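Local structure of lipoprotein, putative (Bacillus anthracis, 4O4A) at residues Y32-P35 and D41-V44; I43-V48 and Q159-R164; F121-V126 and K152-L157. The protein is of unknown function but is a putative lipoprotein that may bind lipid. All blocks are in the same frame, centred on the assembly; numbering follows the deposited sequence.

Contact 1 of 3, residues Y32-P35 and D41-V44; sequences YLIP and DLIV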
# COMPACT_ATOMS: atom_id res chain seq x y z
N TYR B 32 22.57 -23.01 -13.55
CA TYR B 32 21.55 -22.69 -12.57
C TYR B 32 20.24 -23.30 -13.01
O TYR B 32 19.79 -23.06 -14.11
CB TYR B 32 21.39 -21.17 -12.44
CG TYR B 32 22.62 -20.48 -11.92
CD1 TYR B 32 22.81 -20.30 -10.55
CD2 TYR B 32 23.61 -20.02 -12.78
CE1 TYR B 32 23.94 -19.66 -10.07
CE2 TYR B 32 24.75 -19.39 -12.31
CZ TYR B 32 24.91 -19.21 -10.96
OH TYR B 32 26.03 -18.57 -10.49
N LEU B 33 19.64 -24.09 -12.13
CA LEU B 33 18.36 -24.72 -12.41
C LEU B 33 17.29 -24.05 -11.57
O LEU B 33 17.32 -24.12 -10.34
CB LEU B 33 18.41 -26.20 -12.08
CG LEU B 33 19.54 -26.94 -12.78
CD1 LEU B 33 19.52 -28.41 -12.39
CD2 LEU B 33 19.44 -26.80 -14.29
N ILE B 34 16.37 -23.37 -12.23
CA ILE B 34 15.29 -22.67 -11.56
C ILE B 34 13.96 -23.39 -11.77
O ILE B 34 13.63 -23.80 -12.88
CB ILE B 34 15.11 -21.23 -12.13
CG1 ILE B 34 16.33 -20.35 -11.90
CG2 ILE B 34 13.92 -20.55 -11.48
CD1 ILE B 34 17.46 -20.57 -12.86
N PRO B 35 13.16 -23.54 -10.71
CA PRO B 35 11.84 -24.13 -10.93
C PRO B 35 11.07 -23.26 -11.92
O PRO B 35 11.01 -22.05 -11.76
CB PRO B 35 11.21 -24.09 -9.54
CG PRO B 35 12.37 -24.24 -8.63
CD PRO B 35 13.49 -23.45 -9.28
N ASP B 41 13.50 -13.01 -6.86
CA ASP B 41 14.83 -13.02 -6.31
C ASP B 41 15.36 -14.41 -6.07
O ASP B 41 14.61 -15.29 -5.69
CB ASP B 41 14.81 -12.28 -4.99
CG ASP B 41 14.35 -10.85 -5.15
OD1 ASP B 41 14.93 -10.13 -5.99
OD2 ASP B 41 13.40 -10.45 -4.44
N LEU B 42 16.66 -14.59 -6.31
CA LEU B 42 17.33 -15.86 -6.12
C LEU B 42 18.55 -15.66 -5.24
O LEU B 42 19.28 -14.67 -5.37
CB LEU B 42 17.77 -16.44 -7.46
CG LEU B 42 16.67 -16.81 -8.43
CD1 LEU B 42 17.26 -17.14 -9.79
CD2 LEU B 42 15.87 -17.97 -7.91
N ILE B 43 18.78 -16.61 -4.36
CA ILE B 43 19.91 -16.54 -3.48
C ILE B 43 20.62 -17.87 -3.40
O ILE B 43 20.00 -18.92 -3.25
CB ILE B 43 19.50 -16.11 -2.07
CG1 ILE B 43 18.77 -14.76 -2.11
CG2 ILE B 43 20.72 -16.02 -1.18
CD1 ILE B 43 18.31 -14.23 -0.76
N VAL B 44 21.95 -17.81 -3.50
CA VAL B 44 22.79 -18.98 -3.36
C VAL B 44 23.72 -18.69 -2.22
O VAL B 44 24.34 -17.62 -2.19
CB VAL B 44 23.64 -19.23 -4.61
CG1 VAL B 44 24.47 -20.49 -4.42
CG2 VAL B 44 22.77 -19.37 -5.84
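The end of Leu42, its CD1 methyl, meets the flank of Ile34 at CG1, 4.0 Å away. The two side chains cross at about a right angle. In Ile34, CG1 lies anti to the carbonyl carbon (chi1 -64°), and this branch is the one that meets the leucine methyl. The second touch is looser. Val44 CG2 sits at the edge of the Tyr32 ring, near its plane, 4.4 Å from Tyr32 CE1. No hydrogen bond joins the two segments, and all four touching residues are buried.

The backbones are too far apart to pair. The CA atoms of Ile34 and Leu42 are 9.0 Å apart, and those of Tyr32 and Val44 are 10.0 Å apart. Each strand is instead hydrogen-bonded within its own sheet. Strand 30-35 pairs with strands 60-64 and 86-90, whereas strand 40-45 lies between strands 70-72 and 117-126. Around the first shell, the Tyr32 ring meets the Tyr87 ring nearly parallel. Leu42 also packs on Leu124 and Val126. Two strands that follow each other in the chain thus enter different sheets and face each other through apolar side chains, consistent with a beta-sandwich-like packing of two sheets.

Contact 2 of 3, residues I43-V48 and Q159-R164; sequences IVVYNV and QRIQER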
# COMPACT_ATOMS: atom_id res chain seq x y z
N ILE B 43 18.78 -16.61 -4.36
CA ILE B 43 19.91 -16.54 -3.48
C ILE B 43 20.62 -17.87 -3.40
O ILE B 43 20.00 -18.92 -3.25
CB ILE B 43 19.50 -16.11 -2.07
CG1 ILE B 43 18.77 -14.76 -2.11
CG2 ILE B 43 20.72 -16.02 -1.18
CD1 ILE B 43 18.31 -14.23 -0.76
N VAL B 44 21.95 -17.81 -3.50
CA VAL B 44 22.79 -18.98 -3.36
C VAL B 44 23.72 -18.69 -2.22
O VAL B 44 24.34 -17.62 -2.19
CB VAL B 44 23.64 -19.23 -4.61
CG1 VAL B 44 24.47 -20.49 -4.42
CG2 VAL B 44 22.77 -19.37 -5.84
N VAL B 45 23.80 -19.59 -1.26
CA VAL B 45 24.70 -19.38 -0.13
C VAL B 45 25.69 -20.52 -0.09
O VAL B 45 25.30 -21.68 -0.11
CB VAL B 45 23.95 -19.30 1.20
CG1 VAL B 45 24.94 -19.04 2.34
CG2 VAL B 45 22.90 -18.21 1.15
N TYR B 46 26.96 -20.17 -0.03
CA TYR B 46 28.02 -21.15 -0.04
C TYR B 46 28.64 -21.38 1.33
O TYR B 46 28.35 -20.67 2.31
CB TYR B 46 29.13 -20.69 -1.00
CG TYR B 46 28.71 -20.64 -2.46
CD1 TYR B 46 28.01 -19.56 -2.95
CD2 TYR B 46 29.06 -21.66 -3.33
CE1 TYR B 46 27.63 -19.51 -4.28
CE2 TYR B 46 28.69 -21.63 -4.66
CZ TYR B 46 27.98 -20.54 -5.13
OH TYR B 46 27.63 -20.49 -6.46
N ASN B 47 29.50 -22.39 1.39
CA ASN B 47 30.23 -22.74 2.58
C ASN B 47 29.32 -23.02 3.78
O ASN B 47 29.67 -22.72 4.91
CB ASN B 47 31.21 -21.62 2.92
CG ASN B 47 32.26 -22.06 3.89
OD1 ASN B 47 32.72 -23.21 3.86
ND2 ASN B 47 32.67 -21.16 4.76
N VAL B 48 28.17 -23.63 3.52
CA VAL B 48 27.24 -24.00 4.58
C VAL B 48 27.52 -25.45 4.94
O VAL B 48 27.23 -26.36 4.16
CB VAL B 48 25.79 -23.86 4.11
CG1 VAL B 48 24.83 -24.27 5.22
CG2 VAL B 48 25.52 -22.43 3.67
N GLN B 159 18.58 -17.08 8.83
CA GLN B 159 18.01 -17.62 10.04
C GLN B 159 17.72 -19.10 9.85
O GLN B 159 18.04 -19.90 10.73
CB GLN B 159 16.75 -16.86 10.43
CG GLN B 159 16.14 -17.33 11.74
CD GLN B 159 15.07 -16.39 12.20
OE1 GLN B 159 15.07 -15.92 13.35
NE2 GLN B 159 14.18 -16.06 11.29
N ARG B 160 17.10 -19.47 8.72
CA ARG B 160 16.81 -20.88 8.45
C ARG B 160 18.09 -21.69 8.45
O ARG B 160 18.11 -22.82 8.92
CB ARG B 160 16.01 -21.15 7.14
CG ARG B 160 14.53 -20.83 7.25
CD ARG B 160 13.68 -21.42 6.11
NE ARG B 160 14.24 -21.28 4.75
CZ ARG B 160 14.16 -20.18 4.00
NH1 ARG B 160 14.69 -20.17 2.77
NH2 ARG B 160 13.57 -19.07 4.46
N ILE B 161 19.16 -21.09 7.93
CA ILE B 161 20.47 -21.75 7.90
C ILE B 161 21.01 -21.98 9.31
O ILE B 161 21.34 -23.10 9.68
CB ILE B 161 21.49 -20.94 7.08
CG1 ILE B 161 21.16 -21.05 5.59
CG2 ILE B 161 22.90 -21.46 7.32
CD1 ILE B 161 22.04 -20.20 4.70
N GLN B 162 21.10 -20.91 10.09
CA GLN B 162 21.60 -21.02 11.45
C GLN B 162 20.80 -22.03 12.27
O GLN B 162 21.37 -22.86 12.99
CB GLN B 162 21.65 -19.62 12.08
CG GLN B 162 22.85 -18.81 11.59
CD GLN B 162 24.06 -18.87 12.52
OE1 GLN B 162 23.93 -18.97 13.74
NE2 GLN B 162 25.25 -18.75 11.95
N GLU B 163 19.49 -22.01 12.12
CA GLU B 163 18.60 -22.89 12.85
C GLU B 163 18.70 -24.36 12.40
O GLU B 163 19.00 -25.22 13.21
CB GLU B 163 17.20 -22.24 12.74
CG GLU B 163 15.95 -22.90 13.32
CD GLU B 163 14.73 -21.95 13.29
OE1 GLU B 163 14.87 -20.78 12.86
OE2 GLU B 163 13.62 -22.37 13.70
N ARG B 164 18.54 -24.64 11.11
CA ARG B 164 18.60 -26.02 10.60
C ARG B 164 20.00 -26.62 10.58
O ARG B 164 20.20 -27.74 11.04
CB ARG B 164 18.01 -26.07 9.17
CG ARG B 164 17.70 -27.49 8.67
CD ARG B 164 18.92 -28.34 8.33
NE ARG B 164 18.55 -29.70 7.96
CZ ARG B 164 18.12 -30.10 6.77
NH1 ARG B 164 17.95 -29.22 5.78
NH2 ARG B 164 17.84 -31.38 6.56
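The backbones of Val48 and Ile161 come nearest here, with their CA atoms 7.9 Å apart, where the end of strand 40-45 and the turn after it face helix 149-166. Ile161 is the helix residue that makes the contact, and its two branches have different partners.

The longer branch ends in CD1, which meets Val45. The two methyl ends meet head on. Ile161 CD1 is 3.9 Å from Val45 CG1 and 4.2 Å from Val45 CG2, so the methyl faces the whole fork of the valine. The CG1 branch of Ile161 stands opposite its own carbonyl carbon and is extended beyond that (chi2 176°), which carries CD1 out to the strand.

The shorter branch meets the turn. Ile161 CG2 is 4.0 Å from Val48 CG1, and the valine runs at a slant to the isoleucine. Asn47 precedes Val48 and has a positive phi of 57°. The chain bends there, and both Val45 and Val48 point to the helix. The turn is also tied to strand 117-126, as Asn47 O accepts a hydrogen bond from Trp117 NE1 and Asn47 ND2 bonds to Glu118 O.

All three touching residues are buried and purely apolar. Phe119 of strand 117-126 packs against both valines. Val72 of strand 70-72 adds to the wall beside Val48, and Leu157, one turn earlier in helix 149-166, touches Val45. The helix therefore lies across one face of the four-stranded sheet, with Ile161 over the exit of strand 40-45.

Contact 3 of 3, residues F121-V126 and K152-L157; sequences FANLEV and KKMRDL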
# COMPACT_ATOMS: atom_id res chain seq x y z
N PHE B 121 27.89 -15.40 -0.66
CA PHE B 121 26.56 -15.52 -1.27
C PHE B 121 26.45 -14.79 -2.59
O PHE B 121 27.29 -13.95 -2.94
CB PHE B 121 25.51 -14.96 -0.33
CG PHE B 121 25.70 -13.51 -0.02
CD1 PHE B 121 25.25 -12.54 -0.88
CD2 PHE B 121 26.33 -13.11 1.15
CE1 PHE B 121 25.43 -11.20 -0.59
CE2 PHE B 121 26.52 -11.78 1.45
CZ PHE B 121 26.07 -10.82 0.57
N ALA B 122 25.37 -15.11 -3.30
CA ALA B 122 25.10 -14.48 -4.56
C ALA B 122 23.63 -14.16 -4.67
O ALA B 122 22.77 -14.96 -4.29
CB ALA B 122 25.52 -15.39 -5.70
N ASN B 123 23.34 -12.97 -5.19
CA ASN B 123 21.99 -12.51 -5.40
C ASN B 123 21.71 -12.40 -6.87
O ASN B 123 22.40 -11.68 -7.59
CB ASN B 123 21.78 -11.16 -4.76
CG ASN B 123 21.59 -11.25 -3.28
OD1 ASN B 123 20.64 -11.86 -2.82
ND2 ASN B 123 22.47 -10.60 -2.51
N LEU B 124 20.72 -13.14 -7.33
CA LEU B 124 20.30 -13.08 -8.70
C LEU B 124 18.81 -12.89 -8.71
O LEU B 124 18.15 -13.00 -7.70
CB LEU B 124 20.61 -14.36 -9.46
CG LEU B 124 22.06 -14.77 -9.63
CD1 LEU B 124 22.44 -15.62 -8.44
CD2 LEU B 124 22.25 -15.56 -10.91
N GLU B 125 18.29 -12.64 -9.90
CA GLU B 125 16.89 -12.42 -10.05
C GLU B 125 16.50 -12.98 -11.39
O GLU B 125 17.24 -12.84 -12.38
CB GLU B 125 16.63 -10.93 -9.98
CG GLU B 125 15.18 -10.54 -10.01
CD GLU B 125 14.96 -9.04 -9.93
OE1 GLU B 125 15.89 -8.30 -9.55
OE2 GLU B 125 13.84 -8.60 -10.26
N VAL B 126 15.34 -13.60 -11.44
CA VAL B 126 14.86 -14.19 -12.68
C VAL B 126 13.49 -13.66 -13.00
O VAL B 126 12.73 -13.27 -12.09
CB VAL B 126 14.79 -15.73 -12.57
CG1 VAL B 126 13.81 -16.16 -11.49
CG2 VAL B 126 14.41 -16.35 -13.90
N LYS B 152 15.00 -9.06 2.79
CA LYS B 152 14.22 -9.86 3.70
C LYS B 152 14.42 -11.34 3.40
O LYS B 152 14.58 -12.14 4.32
CB LYS B 152 12.73 -9.54 3.62
CG LYS B 152 11.95 -10.26 4.71
CD LYS B 152 10.45 -10.03 4.63
CE LYS B 152 9.76 -10.49 5.91
NZ LYS B 152 10.10 -11.88 6.29
N LYS B 153 14.39 -11.70 2.13
CA LYS B 153 14.58 -13.10 1.75
C LYS B 153 15.88 -13.63 2.35
O LYS B 153 15.92 -14.74 2.86
CB LYS B 153 14.56 -13.26 0.23
CG LYS B 153 14.82 -14.69 -0.23
CD LYS B 153 14.81 -14.86 -1.76
CE LYS B 153 13.44 -15.19 -2.33
NZ LYS B 153 13.04 -16.55 -1.93
N MSE B 154 16.93 -12.80 2.28
CA MSE B 154 18.25 -13.16 2.80
C MSE B 154 18.22 -13.24 4.31
O MSE B 154 18.75 -14.17 4.91
CB MSE B 154 19.25 -12.08 2.35
CG MSE B 154 20.64 -12.27 2.95
SE MSE B 154 21.44 -14.00 2.42
CE MSE B 154 22.45 -13.39 0.88
N ARG B 155 17.61 -12.25 4.92
CA ARG B 155 17.50 -12.19 6.35
C ARG B 155 16.88 -13.49 6.84
O ARG B 155 17.42 -14.11 7.74
CB ARG B 155 16.61 -11.01 6.74
CG ARG B 155 16.68 -10.67 8.19
CD ARG B 155 15.84 -9.43 8.56
NE ARG B 155 15.95 -8.40 7.56
CZ ARG B 155 14.95 -7.85 6.88
NH1 ARG B 155 13.67 -8.13 7.12
NH2 ARG B 155 15.24 -6.92 5.98
N ASP B 156 15.78 -13.90 6.22
CA ASP B 156 15.07 -15.12 6.61
C ASP B 156 15.87 -16.37 6.30
O ASP B 156 15.86 -17.32 7.07
CB ASP B 156 13.71 -15.20 5.93
CG ASP B 156 12.77 -14.06 6.34
OD1 ASP B 156 12.95 -13.48 7.44
OD2 ASP B 156 11.83 -13.76 5.57
N LEU B 157 16.57 -16.37 5.17
CA LEU B 157 17.35 -17.53 4.78
C LEU B 157 18.49 -17.79 5.74
O LEU B 157 18.77 -18.93 6.07
CB LEU B 157 17.90 -17.36 3.36
CG LEU B 157 18.81 -18.49 2.86
CD1 LEU B 157 18.11 -19.84 2.92
CD2 LEU B 157 19.31 -18.21 1.46
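The shortest polar bond, Lys152 NZ to Asp156 OD2 at 2.7 Å, is a salt bridge within helix 149-166, while Met154 between them reaches across to Phe121 and Asn123. The lysine meets the syn lone pair of OD2, on the side of the other carboxylate oxygen, and links residues one helical turn apart.

Met154, a selenomethionine, carries the contact. With chi1 at 174° its chain leaves the helix on the side away from its own N, then bends at chi2 and chi3 to set the methyl over one face of the Phe121 ring. Met154 CE is 3.7 Å from the ring centroid in a CH-pi contact, 27° off the normal and offset toward the rim at CG and CD1. The selenium, farther back above the same face with Met154 SE 5.3 Å from the Phe121 centroid, adds a distant Met-aromatic contact. The pair joins the helix to strand 117-126 in a helix-on-sheet layer.

Asn123 makes a lighter touch, with ND2 4.4 Å from Met154 CE. Asn123 ND2 is hydrogen-bonded to Ser108 OG of strand 104-114, which probably fixes the amide. On the helix, Arg155 forms a salt bridge with Glu147, and Lys152 packs on Gly94 of the second subunit.

In the fold
Strand 40-45 is common to contacts 1 and 2, whose centres are about 14 Å apart. Its two faces serve different layers: Leu42 and Val44 face the other sheet in contact 1, while Val45 faces the helix in contact 2. Contact 3 joins the same helix to the neighbouring strand. Its centre is about 9 Å from that of contact 1 and about 11 Å from that of contact 2. The two strands are linked by a probable hydrogen bond from Ala122 N to Val44 O, at 2.9 Å. Ile43 of strand 40-45 touches the helix, with Ile43 CD1 3.6 Å from Lys153 CG. Together the contacts stack sheet, sheet and helix.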